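PDB 1PMY: pseudoazurin from Methylobacterium extorquens, which binds one copper ion and probably carries electrons in the periplasm, as a blue copper protein of the plastocyanin/azurin family. Local coordinates for residues Thr111-Arg114 with Leu115-Leu118. Residues are numbered along the deposited sequence; the frame is centred on the assembly and turned at random.
Sequences TQKR and LDPL
Q112 and D116, one turn apart on helix 109-120, illustrate how an i to i+4 side-chain bond can run beside the backbone bond between the same two residues. The helix packs against the cupredoxin beta sandwich, and this pair lies on a flank partly open to solvent. Q112 swings CG anti to its own N (chi1 -167°) and bends at chi2, which brings the amide round toward the next turn. There NE2 donates to D116 OD1 at 3.0 Å, nearly straight at 166°. The carboxylate is met on its syn side, with NE2 well out of the carboxylate plane, whereas OD1 lies close to the plane of the amide; the two side chains cross at about a right angle. Beneath them the D116 N to Q112 O bond, 2.9 Å, closes the same turn. K113 adds a looser charge from another direction: its folded chain lays CE 3.7 Å from D116 OD2, but NZ stops beyond salt-bridge distance. With an alanine at D116, the Q112 amide would probably lose this acceptor, keeping the weak bond between its OE1 and H107 ND1 to limit its rotation, and the K113 ammonium would lose its nearby opposite charge.

Another side of the helix faces the sandwich. T111 and L115 rest on V87 of strand 87-92, and L118 reaches both this strand and strand 17-25. R114, extended from CG to NE, hydrogen-bonds through its guanidinium to the carbonyls of M15 and M16; the R114 side chain lies about 5 Å from that of the copper ligand M86. Proline at 117 brings no N-H for the preceding turn, and the helix kinks there; P117 CD instead lies 3.2 Å from K113 O and nearly as close to R114 O, while L118 CG sits 3.6 Å from R114 O.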
ATOM      1  N   THR A 111       1.102  -9.827   9.138  1.00 14.33           N
ATOM      2  CA  THR A 111       1.022  -9.031   7.904  1.00 13.13           C
ATOM      3  C   THR A 111       0.368  -9.888   6.814  1.00 12.39           C
ATOM      4  O   THR A 111      -0.438  -9.367   6.031  1.00 11.06           O
ATOM      5  CB  THR A 111       2.411  -8.505   7.395  1.00 13.63           C
ATOM      6  OG1 THR A 111       2.894  -7.643   8.550  1.00 14.37           O
ATOM      7  CG2 THR A 111       2.416  -7.672   6.155  1.00 13.52           C
ATOM      8  N   GLN A 112       0.731 -11.152   6.737  1.00 12.38           N
ATOM      9  CA  GLN A 112       0.210 -12.077   5.720  1.00 12.87           C
ATOM     10  C   GLN A 112      -1.342 -12.146   5.835  1.00 13.63           C
ATOM     11  O   GLN A 112      -2.062 -12.152   4.818  1.00 13.91           O
ATOM     12  CB  GLN A 112       0.772 -13.509   5.794  1.00 13.35           C
ATOM     13  CG  GLN A 112       0.478 -14.363   4.550  1.00 13.16           C
ATOM     14  CD  GLN A 112       0.930 -13.763   3.239  1.00 13.17           C
ATOM     15  OE1 GLN A 112       2.112 -13.482   2.968  1.00 12.77           O
ATOM     16  NE2 GLN A 112       0.051 -13.349   2.336  1.00 13.97           N
ATOM     17  N   LYS A 113      -1.758 -12.205   7.087  1.00 13.39           N
ATOM     18  CA  LYS A 113      -3.195 -12.381   7.350  1.00 13.88           C
ATOM     19  C   LYS A 113      -3.961 -11.167   6.923  1.00 13.59           C
ATOM     20  O   LYS A 113      -5.216 -11.296   6.679  1.00 14.34           O
ATOM     21  CB  LYS A 113      -3.483 -12.818   8.775  1.00 15.31           C
ATOM     22  CG  LYS A 113      -2.913 -14.160   9.199  1.00 17.09           C
ATOM     23  CD  LYS A 113      -2.810 -15.158   8.084  1.00 18.78           C
ATOM     24  CE  LYS A 113      -4.135 -15.771   7.691  1.00 20.11           C
ATOM     25  NZ  LYS A 113      -3.939 -17.305   7.692  1.00 21.29           N
ATOM     26  N   ARG A 114      -3.287 -10.052   6.958  1.00 11.63           N
ATOM     27  CA  ARG A 114      -3.932  -8.793   6.514  1.00 11.85           C
ATOM     28  C   ARG A 114      -4.009  -8.725   5.022  1.00 12.12           C
ATOM     29  O   ARG A 114      -4.981  -8.172   4.470  1.00 12.86           O
ATOM     30  CB  ARG A 114      -3.175  -7.597   7.106  1.00 11.82           C
ATOM     31  CG  ARG A 114      -3.736  -7.384   8.539  1.00 12.43           C
ATOM     32  CD  ARG A 114      -3.272  -6.044   9.001  1.00 11.44           C
ATOM     33  NE  ARG A 114      -3.679  -5.891  10.418  1.00 12.24           N
ATOM     34  CZ  ARG A 114      -3.325  -4.796  11.091  1.00 12.35           C
ATOM     35  NH1 ARG A 114      -2.562  -3.822  10.557  1.00 11.02           N
ATOM     36  NH2 ARG A 114      -3.873  -4.659  12.295  1.00 12.54           N
ATOM     37  N   LEU A 115      -2.947  -9.197   4.329  1.00 11.54           N
ATOM     38  CA  LEU A 115      -2.937  -9.136   2.867  1.00 11.04           C
ATOM     39  C   LEU A 115      -3.886 -10.119   2.209  1.00 11.19           C
ATOM     40  O   LEU A 115      -4.383  -9.837   1.107  1.00 10.97           O
ATOM     41  CB  LEU A 115      -1.514  -9.397   2.297  1.00 11.39           C
ATOM     42  CG  LEU A 115      -0.529  -8.283   2.520  1.00 12.36           C
ATOM     43  CD1 LEU A 115       0.863  -8.753   2.185  1.00 12.92           C
ATOM     44  CD2 LEU A 115      -0.925  -7.081   1.666  1.00 12.65           C
ATOM     45  N   ASP A 116      -4.045 -11.293   2.868  1.00 11.46           N
ATOM     46  CA  ASP A 116      -4.895 -12.323   2.262  1.00 12.57           C
ATOM     47  C   ASP A 116      -6.223 -11.907   1.688  1.00 12.29           C
ATOM     48  O   ASP A 116      -6.622 -12.257   0.555  1.00 11.73           O
ATOM     49  CB  ASP A 116      -5.008 -13.552   3.167  1.00 13.63           C
ATOM     50  CG  ASP A 116      -3.730 -14.351   3.182  1.00 14.74           C
ATOM     51  OD1 ASP A 116      -2.878 -14.136   2.320  1.00 15.21           O
ATOM     52  OD2 ASP A 116      -3.565 -15.164   4.116  1.00 16.79           O
ATOM     53  N   PRO A 117      -7.013 -11.203   2.501  1.00 12.68           N
ATOM     54  CA  PRO A 117      -8.335 -10.754   2.079  1.00 12.37           C
ATOM     55  C   PRO A 117      -8.272  -9.641   1.053  1.00 12.07           C
ATOM     56  O   PRO A 117      -9.212  -9.637   0.225  1.00 13.27           O
ATOM     57  CB  PRO A 117      -9.098 -10.466   3.318  1.00 12.61           C
ATOM     58  CG  PRO A 117      -8.169 -10.728   4.443  1.00 12.18           C
ATOM     59  CD  PRO A 117      -6.757 -10.888   3.903  1.00 12.31           C
ATOM     60  N   LEU A 118      -7.179  -8.908   1.037  1.00 11.49           N
ATOM     61  CA  LEU A 118      -7.026  -7.831   0.044  1.00 11.60           C
ATOM     62  C   LEU A 118      -6.750  -8.497  -1.304  1.00 11.91           C
ATOM     63  O   LEU A 118      -7.394  -8.165  -2.309  1.00 12.35           O
ATOM     64  CB  LEU A 118      -6.007  -6.787   0.447  1.00 12.05           C
ATOM     65  CG  LEU A 118      -6.182  -6.071   1.773  1.00 11.34           C
ATOM     66  CD1 LEU A 118      -5.070  -5.186   2.237  1.00 11.79           C
ATOM     67  CD2 LEU A 118      -7.568  -5.530   2.013  1.00 12.09           C
TER